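Uncharacterized protein Atu1656 (Agrobacterium tumefaciens, PDB 2OJH) is of unknown function but belongs to the TolB family and folds as a six-bladed beta-propeller, the kind of scaffold that often serves in protein binding. Local coordinates at residues T263-N275 with D282-V294. Numbering follows the deposited sequence.
Sequences TLFDLFGGQGTMN and DGDEFAYVRYFPV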
loop_
_atom_site.group_PDB
_atom_site.type_symbol
_atom_site.label_atom_id
_atom_site.label_comp_id
_atom_site.label_asym_id
_atom_site.label_seq_id
_atom_site.Cartn_x
_atom_site.Cartn_y
_atom_site.Cartn_z
ATOM N N THR A 263 -12.969 12.842 -7.225
ATOM C CA THR A 263 -13.472 11.535 -6.786
ATOM C C THR A 263 -13.640 10.650 -8.002
ATOM O O THR A 263 -14.399 10.967 -8.919
ATOM C CB THR A 263 -14.816 11.677 -6.038
ATOM O OG1 THR A 263 -14.612 12.532 -4.911
ATOM C CG2 THR A 263 -15.311 10.332 -5.532
ATOM N N LEU A 264 -12.897 9.554 -8.050
ATOM C CA LEU A 264 -13.064 8.605 -9.126
ATOM C C LEU A 264 -14.370 7.834 -8.915
ATOM O O LEU A 264 -15.188 7.737 -9.830
ATOM C CB LEU A 264 -11.855 7.650 -9.185
ATOM C CG LEU A 264 -10.566 8.373 -9.541
ATOM C CD1 LEU A 264 -9.398 7.321 -9.620
ATOM C CD2 LEU A 264 -10.661 9.169 -10.846
ATOM N N PHE A 265 -14.585 7.280 -7.716
ATOM C CA PHE A 265 -15.860 6.620 -7.408
ATOM C C PHE A 265 -16.043 6.522 -5.889
ATOM O O PHE A 265 -15.072 6.618 -5.161
ATOM C CB PHE A 265 -15.927 5.232 -8.059
ATOM C CG PHE A 265 -14.658 4.432 -7.920
ATOM C CD1 PHE A 265 -13.661 4.537 -8.883
ATOM C CD2 PHE A 265 -14.467 3.572 -6.838
ATOM C CE1 PHE A 265 -12.478 3.791 -8.768
ATOM C CE2 PHE A 265 -13.296 2.815 -6.718
ATOM C CZ PHE A 265 -12.301 2.944 -7.683
ATOM N N ASP A 266 -17.302 6.395 -5.440
ATOM C CA ASP A 266 -17.618 5.987 -4.067
ATOM C C ASP A 266 -17.373 4.493 -3.923
ATOM O O ASP A 266 -17.435 3.743 -4.903
ATOM C CB ASP A 266 -19.066 6.239 -3.741
ATOM C CG ASP A 266 -19.423 7.720 -3.745
ATOM O OD1 ASP A 266 -18.515 8.563 -3.627
ATOM O OD2 ASP A 266 -20.624 8.030 -3.869
ATOM N N LEU A 267 -17.138 4.057 -2.699
ATOM C CA LEU A 267 -16.805 2.663 -2.454
ATOM C C LEU A 267 -17.127 2.274 -1.006
ATOM O O LEU A 267 -16.985 3.082 -0.074
ATOM C CB LEU A 267 -15.336 2.416 -2.780
ATOM C CG LEU A 267 -14.738 1.066 -2.426
ATOM C CD1 LEU A 267 -13.865 0.535 -3.541
ATOM C CD2 LEU A 267 -13.914 1.168 -1.154
ATOM N N PHE A 268 -17.572 1.035 -0.832
ATOM C CA PHE A 268 -17.753 0.486 0.492
ATOM C C PHE A 268 -16.488 -0.291 0.801
ATOM O O PHE A 268 -16.129 -1.262 0.098
ATOM C CB PHE A 268 -18.989 -0.399 0.562
ATOM C CG PHE A 268 -19.270 -0.906 1.943
ATOM C CD1 PHE A 268 -19.898 -0.088 2.877
ATOM C CD2 PHE A 268 -18.883 -2.178 2.314
ATOM C CE1 PHE A 268 -20.152 -0.538 4.153
ATOM C CE2 PHE A 268 -19.126 -2.649 3.604
ATOM C CZ PHE A 268 -19.764 -1.826 4.522
ATOM N N GLY A 269 -15.769 0.183 1.817
ATOM C CA GLY A 269 -14.466 -0.387 2.148
ATOM C C GLY A 269 -13.655 0.535 3.048
ATOM O O GLY A 269 -14.166 1.047 4.051
ATOM N N GLY A 270 -12.409 0.769 2.667
ATOM C CA GLY A 270 -11.456 1.484 3.510
ATOM C C GLY A 270 -10.295 0.549 3.738
ATOM O O GLY A 270 -9.486 0.339 2.831
ATOM N N GLN A 271 -10.208 -0.019 4.935
ATOM C CA GLN A 271 -9.101 -0.951 5.196
ATOM C C GLN A 271 -9.204 -2.114 4.195
ATOM O O GLN A 271 -10.287 -2.685 4.027
ATOM C CB GLN A 271 -9.176 -1.451 6.642
ATOM C CG GLN A 271 -8.177 -2.599 6.967
ATOM C CD GLN A 271 -6.745 -2.103 7.032
ATOM O OE1 GLN A 271 -6.457 -0.970 6.654
ATOM N NE2 GLN A 271 -5.847 -2.927 7.555
ATOM N N GLY A 272 -8.084 -2.471 3.571
ATOM C CA GLY A 272 -8.040 -3.554 2.575
ATOM C C GLY A 272 -8.208 -3.083 1.126
ATOM O O GLY A 272 -7.718 -3.737 0.183
ATOM N N THR A 273 -8.906 -1.966 0.936
ATOM C CA THR A 273 -9.193 -1.454 -0.406
ATOM C C THR A 273 -7.889 -1.277 -1.210
ATOM O O THR A 273 -7.782 -1.750 -2.352
ATOM C CB THR A 273 -10.047 -0.143 -0.329
ATOM O OG1 THR A 273 -11.334 -0.486 0.173
ATOM C CG2 THR A 273 -10.230 0.516 -1.688
HETATM N N MSE A 274 -6.890 -0.605 -0.628
HETATM C CA MSE A 274 -5.632 -0.366 -1.347
HETATM C C MSE A 274 -4.464 -0.067 -0.398
HETATM O O MSE A 274 -3.749 0.926 -0.594
HETATM C CB MSE A 274 -5.769 0.765 -2.407
HETATM C CG MSE A 274 -6.102 2.100 -1.840
HETATM SE SE MSE A 274 -6.197 3.499 -3.223
HETATM C CE MSE A 274 -7.612 2.659 -4.337
ATOM N N ASN A 275 -4.229 -0.906 0.622
ATOM C CA ASN A 275 -3.178 -0.502 1.583
ATOM C C ASN A 275 -1.824 -0.356 0.931
ATOM O O ASN A 275 -1.024 0.513 1.315
ATOM C CB ASN A 275 -3.039 -1.479 2.764
ATOM C CG ASN A 275 -4.276 -1.566 3.559
ATOM O OD1 ASN A 275 -5.226 -2.239 3.151
ATOM N ND2 ASN A 275 -4.309 -0.863 4.693
ATOM N N ASP A 282 2.045 0.039 -16.243
ATOM C CA ASP A 282 1.788 1.046 -17.282
ATOM C C ASP A 282 1.249 2.382 -16.757
ATOM O O ASP A 282 1.114 3.329 -17.528
ATOM C CB ASP A 282 0.867 0.500 -18.390
ATOM C CG ASP A 282 -0.582 0.228 -17.915
ATOM O OD1 ASP A 282 -1.076 0.813 -16.906
ATOM O OD2 ASP A 282 -1.260 -0.579 -18.599
ATOM N N GLY A 283 0.898 2.447 -15.476
ATOM C CA GLY A 283 0.417 3.707 -14.882
ATOM C C GLY A 283 -0.955 4.195 -15.343
ATOM O O GLY A 283 -1.360 5.319 -15.006
ATOM N N ASP A 284 -1.706 3.356 -16.061
ATOM C CA ASP A 284 -3.040 3.750 -16.537
ATOM C C ASP A 284 -4.155 3.150 -15.704
ATOM O O ASP A 284 -5.300 3.608 -15.779
ATOM C CB ASP A 284 -3.241 3.329 -17.990
ATOM C CG ASP A 284 -2.228 3.992 -18.920
ATOM O OD1 ASP A 284 -1.852 5.163 -18.675
ATOM O OD2 ASP A 284 -1.822 3.333 -19.875
ATOM N N GLU A 285 -3.814 2.141 -14.911
ATOM C CA GLU A 285 -4.831 1.397 -14.167
ATOM C C GLU A 285 -4.323 1.083 -12.783
ATOM O O GLU A 285 -3.112 0.916 -12.588
ATOM C CB GLU A 285 -5.170 0.068 -14.862
ATOM C CG GLU A 285 -5.617 0.236 -16.282
ATOM C CD GLU A 285 -5.984 -1.065 -16.981
ATOM O OE1 GLU A 285 -5.304 -2.089 -16.788
ATOM O OE2 GLU A 285 -6.940 -1.018 -17.769
ATOM N N PHE A 286 -5.238 1.016 -11.824
ATOM C CA PHE A 286 -4.861 0.494 -10.509
ATOM C C PHE A 286 -5.835 -0.593 -10.032
ATOM O O PHE A 286 -7.021 -0.591 -10.422
ATOM C CB PHE A 286 -4.730 1.653 -9.503
ATOM C CG PHE A 286 -6.009 2.393 -9.272
ATOM C CD1 PHE A 286 -6.923 1.893 -8.367
ATOM C CD2 PHE A 286 -6.280 3.602 -9.935
ATOM C CE1 PHE A 286 -8.117 2.532 -8.130
ATOM C CE2 PHE A 286 -7.485 4.279 -9.702
ATOM C CZ PHE A 286 -8.403 3.755 -8.804
ATOM N N ALA A 287 -5.340 -1.515 -9.188
ATOM C CA ALA A 287 -6.151 -2.550 -8.568
ATOM C C ALA A 287 -6.615 -2.080 -7.175
ATOM O O ALA A 287 -5.928 -1.285 -6.522
ATOM C CB ALA A 287 -5.338 -3.890 -8.463
ATOM N N TYR A 288 -7.791 -2.549 -6.762
ATOM C CA TYR A 288 -8.395 -2.197 -5.469
ATOM C C TYR A 288 -9.436 -3.267 -5.084
ATOM O O TYR A 288 -9.830 -4.093 -5.926
ATOM C CB TYR A 288 -9.016 -0.784 -5.518
ATOM C CG TYR A 288 -10.199 -0.688 -6.454
ATOM C CD1 TYR A 288 -10.013 -0.545 -7.836
ATOM C CD2 TYR A 288 -11.517 -0.769 -5.959
ATOM C CE1 TYR A 288 -11.115 -0.500 -8.711
ATOM C CE2 TYR A 288 -12.612 -0.728 -6.818
ATOM C CZ TYR A 288 -12.398 -0.570 -8.186
ATOM O OH TYR A 288 -13.459 -0.554 -9.034
ATOM N N VAL A 289 -9.865 -3.281 -3.820
ATOM C CA VAL A 289 -10.917 -4.200 -3.386
ATOM C C VAL A 289 -12.093 -3.394 -2.907
ATOM O O VAL A 289 -11.934 -2.521 -2.067
ATOM C CB VAL A 289 -10.478 -5.158 -2.246
ATOM C CG1 VAL A 289 -11.513 -6.305 -2.048
ATOM C CG2 VAL A 289 -9.073 -5.753 -2.536
ATOM N N ARG A 290 -13.261 -3.708 -3.456
ATOM C CA ARG A 290 -14.530 -3.165 -3.013
ATOM C C ARG A 290 -15.125 -4.261 -2.121
ATOM O O ARG A 290 -14.989 -5.450 -2.412
ATOM C CB ARG A 290 -15.414 -2.900 -4.254
ATOM C CG ARG A 290 -16.886 -2.564 -4.006
ATOM C CD ARG A 290 -17.697 -2.609 -5.344
ATOM N NE ARG A 290 -17.045 -1.781 -6.354
ATOM C CZ ARG A 290 -17.248 -0.478 -6.502
ATOM N NH1 ARG A 290 -18.126 0.162 -5.729
ATOM N NH2 ARG A 290 -16.585 0.194 -7.440
ATOM N N TYR A 291 -15.784 -3.863 -1.041
ATOM C CA TYR A 291 -16.375 -4.842 -0.144
ATOM C C TYR A 291 -17.883 -4.756 -0.161
ATOM O O TYR A 291 -18.450 -3.804 -0.684
ATOM C CB TYR A 291 -15.820 -4.698 1.281
ATOM C CG TYR A 291 -14.342 -4.943 1.328
ATOM C CD1 TYR A 291 -13.845 -6.245 1.370
ATOM C CD2 TYR A 291 -13.446 -3.883 1.258
ATOM C CE1 TYR A 291 -12.485 -6.491 1.373
ATOM C CE2 TYR A 291 -12.070 -4.105 1.258
ATOM C CZ TYR A 291 -11.610 -5.413 1.322
ATOM O OH TYR A 291 -10.280 -5.675 1.323
ATOM N N PHE A 292 -18.523 -5.776 0.392
ATOM C CA PHE A 292 -19.983 -5.786 0.554
ATOM C C PHE A 292 -20.263 -5.998 2.037
ATOM O O PHE A 292 -19.547 -6.766 2.689
ATOM C CB PHE A 292 -20.590 -6.914 -0.285
ATOM C CG PHE A 292 -20.165 -6.881 -1.724
ATOM C CD1 PHE A 292 -20.727 -5.955 -2.611
ATOM C CD2 PHE A 292 -19.193 -7.747 -2.195
ATOM C CE1 PHE A 292 -20.310 -5.894 -3.950
ATOM C CE2 PHE A 292 -18.786 -7.703 -3.538
ATOM C CZ PHE A 292 -19.340 -6.771 -4.406
ATOM N N PRO A 293 -21.264 -5.295 2.594
ATOM C CA PRO A 293 -21.577 -5.476 4.012
ATOM C C PRO A 293 -21.850 -6.938 4.424
ATOM O O PRO A 293 -22.387 -7.716 3.628
ATOM C CB PRO A 293 -22.840 -4.614 4.218
ATOM C CG PRO A 293 -23.301 -4.214 2.873
ATOM C CD PRO A 293 -22.103 -4.253 1.976
ATOM N N VAL A 294 -21.471 -7.297 5.652
ATOM C CA VAL A 294 -21.679 -8.666 6.142
ATOM C C VAL A 294 -23.107 -8.890 6.600
ATOM O O VAL A 294 -23.782 -7.935 6.989
ATOM C CB VAL A 294 -20.699 -9.066 7.268
ATOM C CG1 VAL A 294 -19.290 -9.054 6.755
ATOM C CG2 VAL A 294 -20.843 -8.164 8.486
HETATM O O HOH W 1 -19.134 -0.169 -3.020
#
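F268 and T273 are tied to Y291 and V289 by three hydrogen bonds. Y291 N donates to F268 O (2.9 Å), and V289 N donates to T273 O (3.0 Å). T273 closes the set with its side chain: OG1, anti to the carbonyl carbon (chi1 -68°), donates a hydrogen bond to V289 O at 3.1 Å while accepting from G270 N, so one hydroxyl both shapes its own segment and grips the strand. A water bridges F268 N and R290 NH1; R290 NE makes a salt bridge to E25 OE1.

Between the two sheets, L264 and F265 pack on F286 and Y288. F265 CZ sits over one face of the Y288 ring, 3.6 Å from Y288 CZ, with the ring planes inclined at 39°. L264 CD1 meets the F286 edge. From the connecting segment M274 CE adds contacts to F286 and Y288 CB, and near the chain end P293 CD lies over a face of F268 in a CH-pi contact. The Y291 ring lies edge-on against G269, G272 and T273, and its OH hydrogen-bonds to F44 O.

Strand 262-267 is outermost in its four-stranded blade; strand 285-291 joins N-terminal strands 22-28 and 33-40 in the next, the "velcro" closure of a beta-propeller.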